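Local coordinates for protein Cas13d (uncultured Ruminococcus sp, PDB 6IV9) that binds CRISPR RNA as an RNA-guided effector and probably uses its two HEPN domains to mature that RNA and to cleave target RNA, at residues H224-N229 with N237-L242; G840-V845 with Y852-Q857. The protein carries 2 engineered substitutions. All coordinates share one frame; numbering follows the deposited sequence.

Each contact folds a loop back onto the helix that follows it: residues 224-229 lean on helix 232-251 in contact 1, and residues 840-845 on helix 848-861 in contact 2. The two share no element, their centres about 43 Å apart. Contact 1 is peripheral, its centre about 35 Å from the chain centre, and pairs a buried proline-isoleucine patch with an exposed Asp-Lys salt bridge that crosses directly between the segments. Contact 2 lies deeper, about 26 Å between the same centres, and nearer the bound RNA (nearest atoms about 12 Å, against about 31 Å). There no hydrogen bond or salt bridge spans the segments directly; side chains pack on a tyrosine, and the polar link runs through Arg-858.

Contact 1: H224-N229 with N237-L242; sequences HPDKSN and NIKKSL
Lys-239 NZ donates a 2.7 Å hydrogen bond to Asp-226 OD2, forming a salt bridge between two exposed side chains. The ammonium comes from above the carboxylate, 38° out of its plane, and the two side chains cross at about a right angle. Bends in the lysine chain at chi2 (-125°) and chi4 (21°) bring NZ to this oxygen, while CE rests 3.3 Å from Asp-226 OD1. The Pro-225 ring lies against the helix next to the ion pair. Its CB meets Ile-238 CG2 at 3.8 Å, and its CG touches the aliphatic part of Lys-239, 3.8 Å from the lysine CG. The lysine thus serves both as apolar cover and as charge partner.

Ile-238 O takes two donors, Leu-242 N and the hydroxyl of Ser-241, whose OG lies 2.8 Å from Ile-238 O. On the loop side, a type I turn spans Pro-225 to Ser-228, and Lys-235 NZ bonds to the carbonyl oxygens of Asp-226 and Ser-228. The loop connects helix 219-223 to helix 232-251, and Phe-222 of the shorter helix packs against Ile-238, Ser-241 and Leu-242, so that short helix, loop and long helix form a helix-loop-helix unit at the periphery.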
ATOM      1  N   HIS A 224      33.386   5.168  11.194  1.00 47.05           N
ATOM      2  CA  HIS A 224      34.870   5.186  11.147  1.00 49.17           C
ATOM      3  C   HIS A 224      35.332   4.362   9.954  1.00 46.67           C
ATOM      4  O   HIS A 224      35.978   3.349  10.169  1.00 54.87           O
ATOM      5  CB  HIS A 224      35.450   4.593  12.430  1.00 48.76           C
ATOM      6  CG  HIS A 224      34.928   5.217  13.667  1.00 52.33           C
ATOM      7  ND1 HIS A 224      35.304   6.461  14.065  1.00 57.52           N
ATOM      8  CD2 HIS A 224      34.065   4.771  14.589  1.00 56.52           C
ATOM      9  CE1 HIS A 224      34.696   6.757  15.185  1.00 60.03           C
ATOM     10  NE2 HIS A 224      33.935   5.745  15.524  1.00 53.31           N
ATOM     11  N   PRO A 225      35.051   4.780   8.711  1.00 44.42           N
ATOM     12  CA  PRO A 225      35.433   4.019   7.540  1.00 51.51           C
ATOM     13  C   PRO A 225      36.955   3.850   7.409  1.00 64.17           C
ATOM     14  O   PRO A 225      37.383   2.827   6.950  1.00 62.83           O
ATOM     15  CB  PRO A 225      34.844   4.783   6.350  1.00 46.51           C
ATOM     16  CG  PRO A 225      34.471   6.126   6.880  1.00 46.35           C
ATOM     17  CD  PRO A 225      34.354   5.996   8.379  1.00 48.50           C
ATOM     18  N   ASP A 226      37.704   4.885   7.779  1.00 64.06           N
ATOM     19  CA  ASP A 226      39.182   4.876   7.626  1.00 70.58           C
ATOM     20  C   ASP A 226      39.807   3.767   8.472  1.00 67.44           C
ATOM     21  O   ASP A 226      40.733   3.154   7.995  1.00 75.03           O
ATOM     22  CB  ASP A 226      39.772   6.264   7.876  1.00 70.49           C
ATOM     23  CG  ASP A 226      39.501   7.261   6.764  1.00 74.40           C
ATOM     24  OD1 ASP A 226      39.590   8.464   7.019  1.00 80.33           O
ATOM     25  OD2 ASP A 226      39.222   6.833   5.655  1.00 83.40           O
ATOM     26  N   LYS A 227      39.308   3.542   9.683  1.00 71.97           N
ATOM     27  CA  LYS A 227      39.838   2.495  10.601  1.00 70.22           C
ATOM     28  C   LYS A 227      39.493   1.113  10.059  1.00 70.00           C
ATOM     29  O   LYS A 227      39.869   0.125  10.678  1.00 76.06           O
ATOM     30  CB  LYS A 227      39.265   2.636  12.013  1.00 70.95           C
ATOM     31  CG  LYS A 227      39.436   4.003  12.656  1.00 82.77           C
ATOM     32  CD  LYS A 227      39.103   3.989  14.135  1.00 92.12           C
ATOM     33  CE  LYS A 227      39.049   5.358  14.781  1.00 90.79           C
ATOM     34  NZ  LYS A 227      38.399   5.302  16.114  1.00 91.85           N
ATOM     35  N   SER A 228      38.741   1.091   8.971  1.00 76.11           N
ATOM     36  CA  SER A 228      38.294  -0.155   8.307  1.00 80.84           C
ATOM     37  C   SER A 228      39.403  -0.741   7.438  1.00 78.99           C
ATOM     38  O   SER A 228      40.355  -0.029   7.128  1.00 79.89           O
ATOM     39  CB  SER A 228      37.079   0.110   7.477  1.00 79.28           C
ATOM     40  OG  SER A 228      36.683  -1.072   6.817  1.00 85.45           O
ATOM     41  N   ASN A 229      39.209  -1.987   7.021  1.00 81.06           N
ATOM     42  CA  ASN A 229      40.146  -2.727   6.143  1.00 83.81           C
ATOM     43  C   ASN A 229      39.514  -2.811   4.755  1.00 80.80           C
ATOM     44  O   ASN A 229      39.709  -3.829   4.087  1.00 76.13           O
ATOM     45  CB  ASN A 229      40.384  -4.131   6.678  1.00 85.48           C
ATOM     46  CG  ASN A 229      39.075  -4.819   6.980  1.00 84.89           C
ATOM     47  OD1 ASN A 229      38.047  -4.164   7.095  1.00 80.45           O
ATOM     48  ND2 ASN A 229      39.106  -6.132   7.099  1.00 83.63           N
ATOM     49  N   ASN A 237      33.266   6.241  -0.453  1.00 53.95           N
ATOM     50  CA  ASN A 237      31.815   6.080  -0.688  1.00 56.97           C
ATOM     51  C   ASN A 237      31.090   6.172   0.651  1.00 44.06           C
ATOM     52  O   ASN A 237      30.092   6.847   0.733  1.00 43.91           O
ATOM     53  CB  ASN A 237      31.528   4.739  -1.351  1.00 55.57           C
ATOM     54  CG  ASN A 237      31.775   4.774  -2.839  1.00 65.48           C
ATOM     55  OD1 ASN A 237      31.973   5.837  -3.413  1.00 62.91           O
ATOM     56  ND2 ASN A 237      31.767   3.612  -3.465  1.00 69.13           N
ATOM     57  N   ILE A 238      31.610   5.495   1.660  1.00 42.54           N
ATOM     58  CA  ILE A 238      30.979   5.531   3.001  1.00 42.78           C
ATOM     59  C   ILE A 238      30.989   6.969   3.517  1.00 47.26           C
ATOM     60  O   ILE A 238      29.986   7.394   4.042  1.00 41.29           O
ATOM     61  CB  ILE A 238      31.677   4.553   3.950  1.00 43.08           C
ATOM     62  CG1 ILE A 238      31.455   3.108   3.508  1.00 48.60           C
ATOM     63  CG2 ILE A 238      31.212   4.790   5.368  1.00 46.22           C
ATOM     64  CD1 ILE A 238      32.261   2.101   4.262  1.00 46.60           C
ATOM     65  N   LYS A 239      32.088   7.697   3.325  1.00 46.77           N
ATOM     66  CA  LYS A 239      32.182   9.093   3.810  1.00 44.02           C
ATOM     67  C   LYS A 239      31.147   9.967   3.115  1.00 43.24           C
ATOM     68  O   LYS A 239      30.605  10.829   3.760  1.00 40.53           O
ATOM     69  CB  LYS A 239      33.589   9.636   3.587  1.00 59.21           C
ATOM     70  CG  LYS A 239      34.659   8.962   4.422  1.00 66.25           C
ATOM     71  CD  LYS A 239      35.456   9.937   5.247  1.00 74.47           C
ATOM     72  CE  LYS A 239      36.849   9.437   5.544  1.00 79.82           C
ATOM     73  NZ  LYS A 239      37.242   8.399   4.570  1.00 88.70           N
ATOM     74  N   LYS A 240      30.909   9.743   1.834  1.00 43.57           N
ATOM     75  CA  LYS A 240      29.892  10.535   1.118  1.00 47.41           C
ATOM     76  C   LYS A 240      28.529  10.302   1.771  1.00 42.98           C
ATOM     77  O   LYS A 240      27.809  11.256   1.944  1.00 38.46           O
ATOM     78  CB  LYS A 240      29.823  10.101  -0.344  1.00 52.73           C
ATOM     79  CG  LYS A 240      31.013  10.476  -1.209  1.00 63.88           C
ATOM     80  CD  LYS A 240      30.617  10.521  -2.663  1.00 77.13           C
ATOM     81  CE  LYS A 240      31.780  10.573  -3.629  1.00 83.08           C
ATOM     82  NZ  LYS A 240      31.403  11.286  -4.871  1.00 88.83           N
ATOM     83  N   SER A 241      28.203   9.053   2.095  1.00 44.06           N
ATOM     84  CA  SER A 241      26.887   8.748   2.702  1.00 40.50           C
ATOM     85  C   SER A 241      26.849   9.250   4.145  1.00 37.22           C
ATOM     86  O   SER A 241      25.821   9.719   4.553  1.00 37.92           O
ATOM     87  CB  SER A 241      26.546   7.290   2.591  1.00 42.96           C
ATOM     88  OG  SER A 241      27.392   6.504   3.389  1.00 40.32           O
ATOM     89  N   LEU A 242      27.957   9.151   4.867  1.00 37.26           N
ATOM     90  CA  LEU A 242      28.008   9.639   6.267  1.00 38.91           C
ATOM     91  C   LEU A 242      27.682  11.132   6.275  1.00 34.09           C
ATOM     92  O   LEU A 242      26.927  11.575   7.105  1.00 32.21           O
ATOM     93  CB  LEU A 242      29.422   9.396   6.788  1.00 42.89           C
ATOM     94  CG  LEU A 242      29.646   9.667   8.267  1.00 46.37           C
ATOM     95  CD1 LEU A 242      28.589   8.996   9.108  1.00 40.67           C
ATOM     96  CD2 LEU A 242      31.019   9.200   8.689  1.00 43.58           C
TER

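Contact 2: G840-V845 with Y852-Q857; sequences GDIRTV and YHYVMQ
Asp-841 OD2 and Tyr-854 OH converge on one nitrogen, NH1 of Arg-858, the first through a salt bridge and the second through a hydrogen bond. The two oxygens themselves stay 4.1 Å apart, Asp-841 OD2 to Tyr-854 OH, and the guanidinium joins them. Arg-858 lies one turn beyond Tyr-854 on helix 848-861, so the salt bridge ties the loop aspartate to the next turn of the helix.

No hydrogen bond passes directly between the segments. Asp-841 CB lies against the phenolic oxygen, 3.2 Å from Tyr-854 OH, and the carboxylate stands nearly upright to the ring, their planes 82° apart. Further back along the tyrosine, Ile-842 CG1 approaches the ring obliquely, 3.3 Å from Tyr-854 CD2, and its CD1 lies 3.9 Å from the same CD2. The isoleucine and tyrosine side chains run antiparallel alongside each other. Tyr-854 reaches from the helix toward the loop because chi1 (175°) sets CG opposite the backbone N.

Lys-652 NZ, from helix 651-660, bonds to the carbonyl oxygens of Ile-842 and Arg-843, and helix 848-861 also packs on helix 816-827 through His-853 and Met-856, which joins the loop to the helices of the C-terminal region. The chemistry implies a division of labour: Ile-842 packs on the buried ring, while the phenolic oxygen and the aspartate share one arginine, whose positive charge would probably favour an ionised carboxylate.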
ATOM      1  N   GLY A 840       1.582  23.886 -14.736  1.00 33.74           N
ATOM      2  CA  GLY A 840       0.959  25.150 -15.154  1.00 35.38           C
ATOM      3  C   GLY A 840       0.779  25.254 -16.654  1.00 42.58           C
ATOM      4  O   GLY A 840      -0.068  26.034 -17.064  1.00 40.22           O
ATOM      5  N   ASP A 841       1.555  24.496 -17.432  1.00 39.81           N
ATOM      6  CA  ASP A 841       1.507  24.550 -18.915  1.00 37.08           C
ATOM      7  C   ASP A 841       0.420  23.651 -19.509  1.00 36.40           C
ATOM      8  O   ASP A 841       0.255  23.705 -20.695  1.00 37.38           O
ATOM      9  CB  ASP A 841       2.869  24.214 -19.518  1.00 37.15           C
ATOM     10  CG  ASP A 841       3.911  25.270 -19.224  1.00 51.86           C
ATOM     11  OD1 ASP A 841       3.520  26.362 -18.838  1.00 56.11           O
ATOM     12  OD2 ASP A 841       5.094  24.982 -19.360  1.00 49.48           O
ATOM     13  N   ILE A 842      -0.272  22.847 -18.713  1.00 32.06           N
ATOM     14  CA  ILE A 842      -1.304  21.925 -19.256  1.00 29.32           C
ATOM     15  C   ILE A 842      -2.565  22.721 -19.594  1.00 37.59           C
ATOM     16  O   ILE A 842      -3.091  23.376 -18.712  1.00 35.33           O
ATOM     17  CB  ILE A 842      -1.612  20.788 -18.261  1.00 30.57           C
ATOM     18  CG1 ILE A 842      -0.378  19.972 -17.903  1.00 32.33           C
ATOM     19  CG2 ILE A 842      -2.715  19.886 -18.768  1.00 32.43           C
ATOM     20  CD1 ILE A 842      -0.665  18.908 -16.889  1.00 31.40           C
ATOM     21  N   ARG A 843      -3.004  22.648 -20.844  1.00 32.48           N
ATOM     22  CA  ARG A 843      -4.212  23.379 -21.284  1.00 38.25           C
ATOM     23  C   ARG A 843      -5.455  22.826 -20.592  1.00 34.97           C
ATOM     24  O   ARG A 843      -6.215  23.606 -20.052  1.00 36.47           O
ATOM     25  CB  ARG A 843      -4.350  23.254 -22.804  1.00 39.45           C
ATOM     26  CG  ARG A 843      -5.628  23.851 -23.374  1.00 51.32           C
ATOM     27  CD  ARG A 843      -5.727  23.747 -24.886  1.00 58.29           C
ATOM     28  NE  ARG A 843      -7.048  24.031 -25.440  1.00 73.72           N
ATOM     29  CZ  ARG A 843      -7.911  23.113 -25.882  1.00 79.11           C
ATOM     30  NH1 ARG A 843      -7.499  21.899 -26.207  1.00 72.21           N
ATOM     31  NH2 ARG A 843      -9.188  23.413 -26.014  1.00 70.76           N
ATOM     32  N   THR A 844      -5.641  21.511 -20.615  1.00 33.48           N
ATOM     33  CA  THR A 844      -6.822  20.902 -19.962  1.00 32.39           C
ATOM     34  C   THR A 844      -6.386  19.811 -18.973  1.00 35.38           C
ATOM     35  O   THR A 844      -5.716  18.878 -19.376  1.00 30.89           O
ATOM     36  CB  THR A 844      -7.826  20.416 -21.007  1.00 42.11           C
ATOM     37  OG1 THR A 844      -7.291  19.252 -21.615  1.00 55.39           O
ATOM     38  CG2 THR A 844      -8.040  21.424 -22.107  1.00 43.16           C
ATOM     39  N   VAL A 845      -6.799  19.954 -17.724  1.00 33.38           N
ATOM     40  CA  VAL A 845      -6.434  18.967 -16.674  1.00 32.57           C
ATOM     41  C   VAL A 845      -7.613  18.010 -16.554  1.00 29.94           C
ATOM     42  O   VAL A 845      -8.604  18.400 -15.984  1.00 33.30           O
ATOM     43  CB  VAL A 845      -6.144  19.719 -15.369  1.00 31.66           C
ATOM     44  CG1 VAL A 845      -5.656  18.803 -14.273  1.00 35.54           C
ATOM     45  CG2 VAL A 845      -5.173  20.855 -15.594  1.00 33.96           C
ATOM     46  N   TYR A 852       0.462  13.224 -15.370  1.00 24.46           N
ATOM     47  CA  TYR A 852       1.755  12.542 -15.161  1.00 22.63           C
ATOM     48  C   TYR A 852       2.543  12.474 -16.467  1.00 21.28           C
ATOM     49  O   TYR A 852       3.692  12.801 -16.479  1.00 22.66           O
ATOM     50  CB  TYR A 852       1.456  11.120 -14.694  1.00 22.52           C
ATOM     51  CG  TYR A 852       2.665  10.252 -14.508  1.00 20.78           C
ATOM     52  CD1 TYR A 852       3.329  10.204 -13.300  1.00 22.82           C
ATOM     53  CD2 TYR A 852       3.135   9.459 -15.525  1.00 20.85           C
ATOM     54  CE1 TYR A 852       4.441   9.410 -13.117  1.00 21.12           C
ATOM     55  CE2 TYR A 852       4.246   8.661 -15.361  1.00 22.34           C
ATOM     56  CZ  TYR A 852       4.906   8.636 -14.156  1.00 21.00           C
ATOM     57  OH  TYR A 852       5.982   7.841 -14.007  1.00 23.19           O
ATOM     58  N   HIS A 853       1.894  12.044 -17.533  1.00 22.59           N
ATOM     59  CA  HIS A 853       2.583  11.916 -18.840  1.00 24.02           C
ATOM     60  C   HIS A 853       3.013  13.287 -19.386  1.00 25.03           C
ATOM     61  O   HIS A 853       4.070  13.368 -19.971  1.00 25.07           O
ATOM     62  CB  HIS A 853       1.805  10.988 -19.764  1.00 24.15           C
ATOM     63  CG  HIS A 853       1.963   9.570 -19.348  1.00 25.44           C
ATOM     64  ND1 HIS A 853       3.156   8.927 -19.402  1.00 24.49           N
ATOM     65  CD2 HIS A 853       1.096   8.698 -18.813  1.00 25.66           C
ATOM     66  CE1 HIS A 853       3.011   7.715 -18.952  1.00 23.73           C
ATOM     67  NE2 HIS A 853       1.776   7.557 -18.577  1.00 22.59           N
ATOM     68  N   TYR A 854       2.196  14.314 -19.213  1.00 25.12           N
ATOM     69  CA  TYR A 854       2.642  15.625 -19.729  1.00 25.30           C
ATOM     70  C   TYR A 854       3.906  16.073 -18.990  1.00 25.20           C
ATOM     71  O   TYR A 854       4.866  16.424 -19.607  1.00 24.75           O
ATOM     72  CB  TYR A 854       1.542  16.677 -19.605  1.00 24.98           C
ATOM     73  CG  TYR A 854       2.054  18.023 -20.032  1.00 27.13           C
ATOM     74  CD1 TYR A 854       2.167  18.336 -21.371  1.00 32.72           C
ATOM     75  CD2 TYR A 854       2.505  18.949 -19.111  1.00 28.73           C
ATOM     76  CE1 TYR A 854       2.686  19.545 -21.781  1.00 31.37           C
ATOM     77  CE2 TYR A 854       3.030  20.164 -19.502  1.00 29.39           C
ATOM     78  CZ  TYR A 854       3.118  20.461 -20.845  1.00 31.45           C
ATOM     79  OH  TYR A 854       3.637  21.641 -21.247  1.00 33.11           O
ATOM     80  N   VAL A 855       3.891  16.008 -17.670  1.00 23.20           N
ATOM     81  CA  VAL A 855       5.073  16.427 -16.872  1.00 24.22           C
ATOM     82  C   VAL A 855       6.251  15.524 -17.225  1.00 25.39           C
ATOM     83  O   VAL A 855       7.327  16.018 -17.416  1.00 26.49           O
ATOM     84  CB  VAL A 855       4.768  16.397 -15.364  1.00 25.11           C
ATOM     85  CG1 VAL A 855       5.994  16.691 -14.533  1.00 27.33           C
ATOM     86  CG2 VAL A 855       3.625  17.319 -14.999  1.00 27.23           C
ATOM     87  N   MET A 856       6.007  14.231 -17.353  1.00 25.76           N
ATOM     88  CA  MET A 856       7.109  13.295 -17.667  1.00 25.45           C
ATOM     89  C   MET A 856       7.719  13.656 -19.023  1.00 24.26           C
ATOM     90  O   MET A 856       8.910  13.681 -19.115  1.00 27.84           O
ATOM     91  CB  MET A 856       6.593  11.858 -17.734  1.00 25.98           C
ATOM     92  CG  MET A 856       7.654  10.867 -18.112  1.00 27.24           C
ATOM     93  SD  MET A 856       8.949  10.640 -16.895  1.00 28.56           S
ATOM     94  CE  MET A 856       8.087   9.626 -15.701  1.00 26.88           C
ATOM     95  N   GLN A 857       6.891  13.916 -20.022  1.00 24.72           N
ATOM     96  CA  GLN A 857       7.384  14.255 -21.380  1.00 26.11           C
ATOM     97  C   GLN A 857       8.178  15.564 -21.336  1.00 28.64           C
ATOM     98  O   GLN A 857       9.165  15.661 -22.009  1.00 27.92           O
ATOM     99  CB  GLN A 857       6.228  14.205 -22.373  1.00 27.92           C
ATOM    100  CG  GLN A 857       5.728  12.792 -22.591  1.00 26.52           C
ATOM    101  CD  GLN A 857       4.502  12.651 -23.448  1.00 30.33           C
ATOM    102  OE1 GLN A 857       4.076  13.579 -24.108  1.00 31.00           O
ATOM    103  NE2 GLN A 857       3.931  11.466 -23.435  1.00 27.56           N
TER